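Local coordinates for protein chemotaxis transducer (Pseudomonas aeruginosa, PDB 6GCV) that senses nitrate by direct binding to its PilJ-type ligand-binding domain and serves as a chemoreceptor for nitrate chemotaxis, at residues S31-M34 with A35-A38; N127-V130 with S131-A135. All coordinates share one frame; numbering follows the deposited sequence.

Contact 1: residues S31-M34 with A35-A38; sequences SQKM and AREA. With NA (sodium ion), chain E; ACT (acetate ion), chain G.
The guanidinium of Arg36 has Lys33 CG over one face. A bound acetate, probably from the crystallisation liquor, approaches this group obliquely. Arg36 NH1 gives it a weak hydrogen bond, 3.4 Å to acetate O. Arg36 NH2 is bonded instead to Gln32 and Thr120 of the second subunit, and this Thr120 also bonds to the acetate. The Arg36 chain leaves the helix with CG between the backbone N and the carbonyl carbon (chi1 68°). That places CG 3.2 Å from Lys33 O, and a bend at chi2 then turns the chain across Lys33.

The carboxylate of Glu37 is the second flat group. Lys33 NZ meets Glu37 OE2 on its syn side at 2.9 Å, 30° out of the carboxylate plane. This is an i to i+4 salt bridge. Lys33 runs extended as far as CE, and the turn at chi4 (-86°) brings NZ to the acid. Thr54 of helix 48-67 bonds to both Lys33 NZ and Glu37 OE1, tying the pair to the next helix. Acetate OXT lies 2.5 Å from Glu37 OE2, so one of the two acids probably holds a proton.

Glu37 also reaches the sodium ion, through its backbone O at 2.9 Å. Asp47 also belongs to this site. Water 1 binds the sodium and donates to acetate OXT. Further along the helix, Ala38 N bonds to Met34 O at 2.9 Å, and Met34 packs among Leu51, Tyr58, Trp93 and Leu100.

The chemistry is that of a charged patch at the subunit interface. Two cationic side chains cross, with Lys33 NZ and Arg36 NH2 4.9 Å apart. The Glu37 and acetate pair, probably sharing one proton, would set roughly one negative charge against them. The acetate alone does not mark this as the nitrate site.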
loop_
_atom_site.group_PDB
_atom_site.type_symbol
_atom_site.label_atom_id
_atom_site.label_comp_id
_atom_site.label_asym_id
_atom_site.label_seq_id
_atom_site.Cartn_x
_atom_site.Cartn_y
_atom_site.Cartn_z
ATOM N N SER A 31 -0.225 -5.435 1.827
ATOM C CA SER A 31 0.783 -6.397 1.413
ATOM C C SER A 31 2.200 -5.873 1.614
ATOM O O SER A 31 3.110 -6.650 1.891
ATOM C CB SER A 31 0.545 -6.831 -0.045
ATOM O OG SER A 31 0.963 -5.857 -1.005
ATOM N N GLN A 32 2.370 -4.577 1.408
ATOM C CA GLN A 32 3.681 -3.956 1.549
ATOM C C GLN A 32 4.021 -3.629 3.022
ATOM O O GLN A 32 5.158 -3.817 3.457
ATOM C CB GLN A 32 3.760 -2.716 0.655
ATOM C CG GLN A 32 3.464 -3.033 -0.793
ATOM C CD GLN A 32 4.391 -4.066 -1.331
ATOM O OE1 GLN A 32 5.568 -3.762 -1.516
ATOM N NE2 GLN A 32 3.900 -5.294 -1.541
ATOM N N LYS A 33 3.019 -3.152 3.747
ATOM C CA LYS A 33 3.198 -2.885 5.183
ATOM C C LYS A 33 3.637 -4.125 5.940
ATOM O O LYS A 33 4.544 -4.067 6.785
ATOM C CB LYS A 33 1.909 -2.276 5.763
ATOM C CG LYS A 33 2.006 -1.872 7.235
ATOM C CD LYS A 33 0.778 -1.071 7.646
ATOM C CE LYS A 33 0.917 -0.533 9.060
ATOM N NZ LYS A 33 0.463 -1.554 10.027
ATOM N N MET A 34 2.994 -5.251 5.642
ATOM C CA MET A 34 3.347 -6.466 6.347
ATOM C C MET A 34 4.779 -6.894 6.009
ATOM O O MET A 34 5.498 -7.415 6.874
ATOM C CB MET A 34 2.318 -7.578 6.168
ATOM C CG MET A 34 2.147 -8.037 4.779
ATOM S SD MET A 34 0.766 -9.193 4.597
ATOM C CE MET A 34 -0.771 -8.309 4.776
ATOM N N ALA A 35 5.201 -6.685 4.768
ATOM C CA ALA A 35 6.572 -7.023 4.413
ATOM C C ALA A 35 7.565 -6.158 5.207
ATOM O O ALA A 35 8.566 -6.654 5.722
ATOM C CB ALA A 35 6.809 -6.853 2.932
ATOM N N ARG A 36 7.304 -4.863 5.281
ATOM C CA ARG A 36 8.185 -4.034 6.056
ATOM C C ARG A 36 8.237 -4.432 7.525
ATOM O O ARG A 36 9.294 -4.458 8.131
ATOM C CB ARG A 36 8.019 -2.582 5.747
ATOM C CG ARG A 36 6.817 -1.894 6.107
ATOM C CD ARG A 36 6.962 -1.096 7.387
ATOM N NE ARG A 36 5.795 -0.260 7.576
ATOM C CZ ARG A 36 5.403 0.306 8.711
ATOM N NH1 ARG A 36 5.880 -0.118 9.868
ATOM N NH2 ARG A 36 4.324 1.117 8.648
ATOM N N GLU A 37 7.082 -4.757 8.094
ATOM C CA GLU A 37 7.050 -5.189 9.495
ATOM C C GLU A 37 7.840 -6.500 9.686
ATOM O O GLU A 37 8.536 -6.654 10.721
ATOM C CB GLU A 37 5.602 -5.348 9.937
ATOM C CG GLU A 37 4.898 -4.025 10.085
ATOM C CD GLU A 37 3.395 -4.095 10.209
ATOM O OE1 GLU A 37 2.805 -5.082 9.753
ATOM O OE2 GLU A 37 2.764 -3.126 10.729
ATOM N N ALA A 38 7.689 -7.445 8.760
ATOM C CA ALA A 38 8.431 -8.710 8.878
ATOM C C ALA A 38 9.926 -8.501 8.760
ATOM O O ALA A 38 10.711 -9.130 9.483
ATOM C CB ALA A 38 7.924 -9.692 7.851
HETATM NA NA NA E . 7.665 -5.095 13.061
HETATM C C ACT G . 3.599 -0.457 12.621
HETATM O O ACT G . 4.246 0.632 12.750
HETATM O OXT ACT G . 4.136 -1.486 12.075
HETATM C CH3 ACT G . 2.126 -0.492 12.887
HETATM O O HOH W 1 6.535 -2.514 13.024
#

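Contact 2: residues N127-V130 with S131-A135; sequences NNLV and SLMSA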
loop_
_atom_site.group_PDB
_atom_site.type_symbol
_atom_site.label_atom_id
_atom_site.label_comp_id
_atom_site.label_asym_id
_atom_site.label_seq_id
_atom_site.Cartn_x
_atom_site.Cartn_y
_atom_site.Cartn_z
ATOM N N ASN A 127 -3.304 -5.343 -7.552
ATOM C CA ASN A 127 -3.604 -4.234 -8.439
ATOM C C ASN A 127 -4.508 -4.697 -9.580
ATOM O O ASN A 127 -5.430 -3.977 -9.984
ATOM C CB ASN A 127 -2.323 -3.646 -8.978
ATOM C CG ASN A 127 -2.555 -2.325 -9.610
ATOM O OD1 ASN A 127 -3.178 -1.435 -9.022
ATOM N ND2 ASN A 127 -2.046 -2.175 -10.798
ATOM N N ASN A 128 -4.246 -5.893 -10.124
ATOM C CA ASN A 128 -5.111 -6.417 -11.172
ATOM C C ASN A 128 -6.554 -6.616 -10.668
ATOM O O ASN A 128 -7.516 -6.379 -11.386
ATOM C CB ASN A 128 -4.576 -7.727 -11.744
ATOM C CG ASN A 128 -3.279 -7.549 -12.517
ATOM O OD1 ASN A 128 -2.943 -6.435 -12.944
ATOM N ND2 ASN A 128 -2.531 -8.648 -12.706
ATOM N N LEU A 129 -6.706 -7.066 -9.433
ATOM C CA LEU A 129 -8.034 -7.208 -8.825
ATOM C C LEU A 129 -8.751 -5.873 -8.765
ATOM O O LEU A 129 -9.923 -5.773 -9.174
ATOM C CB LEU A 129 -7.951 -7.863 -7.443
ATOM C CG LEU A 129 -9.271 -7.983 -6.668
ATOM C CD1 LEU A 129 -10.264 -8.848 -7.401
ATOM C CD2 LEU A 129 -9.045 -8.489 -5.251
ATOM N N VAL A 130 -8.058 -4.846 -8.276
ATOM C CA VAL A 130 -8.628 -3.504 -8.233
ATOM C C VAL A 130 -9.068 -3.059 -9.628
ATOM O O VAL A 130 -10.156 -2.533 -9.813
ATOM C CB VAL A 130 -7.613 -2.475 -7.641
ATOM C CG1 VAL A 130 -8.098 -1.037 -7.810
ATOM C CG2 VAL A 130 -7.374 -2.788 -6.179
ATOM N N SER A 131 -8.218 -3.269 -10.610
ATOM C CA SER A 131 -8.531 -2.873 -11.993
ATOM C C SER A 131 -9.787 -3.565 -12.496
ATOM O O SER A 131 -10.649 -2.924 -13.122
ATOM C CB SER A 131 -7.372 -3.214 -12.912
ATOM O OG SER A 131 -6.250 -2.394 -12.624
ATOM N N LEU A 132 -9.900 -4.863 -12.256
ATOM C CA LEU A 132 -11.098 -5.586 -12.716
ATOM C C LEU A 132 -12.355 -5.079 -12.015
ATOM O O LEU A 132 -13.434 -4.953 -12.628
ATOM C CB LEU A 132 -10.939 -7.082 -12.465
ATOM C CG LEU A 132 -9.891 -7.790 -13.311
ATOM C CD1 LEU A 132 -9.725 -9.204 -12.768
ATOM C CD2 LEU A 132 -10.276 -7.846 -14.771
ATOM N N MET A 133 -12.236 -4.832 -10.718
ATOM C CA MET A 133 -13.376 -4.306 -9.938
ATOM C C MET A 133 -13.815 -2.951 -10.452
ATOM O O MET A 133 -15.009 -2.723 -10.651
ATOM C CB MET A 133 -13.043 -4.239 -8.460
ATOM C CG MET A 133 -12.926 -5.613 -7.817
ATOM S SD MET A 133 -12.291 -5.535 -6.122
ATOM C CE MET A 133 -13.620 -4.688 -5.292
ATOM N N SER A 134 -12.844 -2.083 -10.727
ATOM C CA SER A 134 -13.160 -0.750 -11.208
ATOM C C SER A 134 -13.758 -0.784 -12.602
ATOM O O SER A 134 -14.664 -0.033 -12.906
ATOM C CB SER A 134 -11.913 0.125 -11.192
ATOM O OG SER A 134 -11.579 0.377 -9.870
ATOM N N ALA A 135 -13.258 -1.675 -13.447
ATOM C CA ALA A 135 -13.791 -1.786 -14.800
ATOM C C ALA A 135 -15.292 -2.121 -14.774
ATOM O O ALA A 135 -16.032 -1.611 -15.497
ATOM C CB ALA A 135 -13.036 -2.834 -15.598
HETATM O O HOH W 2 -5.138 -0.526 -10.607
HETATM O O HOH W 3 -3.992 -3.763 -13.526
#
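Leu129 and Met133 touch one turn apart, with Leu129 CG 3.9 Å from Met133 SD. The two chains cross at a slant, and the sulfur sits beside the leucine branch point. Met133 CG lies anti to its own carbonyl carbon (chi1 -70°), which lays it 3.3 Å from Leu129 O. In the backbone, Met133 N bonds to Leu129 O at 2.9 Å.

One residue on, Val130 O accepts Ser134 N at 2.9 Å. The hydroxyl of Ser134 sits close to the same oxygen, 3.2 Å from OG to Val130 O. That second bond is weak and not settled.

The polar side of the helix is built differently. In the conformer described, one of two, Ser131 OG is linked by water to both asparagines of the preceding turn. Water 2 lies 3.0 Å from Ser131 OG and donates to Asn127 OD1. Water 3 lies 2.8 Å from the same OG and donates to Asn128 OD1. The two waters thus bridge residues three and four positions apart. Leu132 lies next along the helix, its CG 3.4 Å from Asn128 O.

The second shell helps place these groups. Arg28 NH1 of helix 18-42 bonds to Asn127 OD1, which helps to orient that amide. Thr20, Ile21 and Ala24 of the same helix press on Met133. Gln85 and Arg86 of helix 80-103 lie against Leu129, and Gln85 also touches Leu132. Val130 packs on Asn22 of the second subunit.

The pattern is that of an amphipathic helix in a four-helix bundle. Apolar residues of helix 112-137 face the neighbouring helices, while Ser131 and the two asparagines carry the waters, Asn127 also bonding to helix 18-42.

Both contacts are local, each within one helix of the bundle. Contact 1 lies on helix 18-42 and contact 2 on helix 112-137, on opposite sides of the chain's centre. Their centres are 22 Å apart, and they do not touch. Contact 1 is buried. Its polar side is ionic, its other side apolar. Contact 2 is partly buried; its polar side is met by water, its inner side by apolar contacts. The two helices are nonetheless neighbours: Arg28 NH1 of helix 18-42 bonds to Asn127, and Gln32 bonds to Ser119 of helix 112-137. Both contacts reach the second subunit, contact 1 by hydrogen bonds and contact 2 by packing.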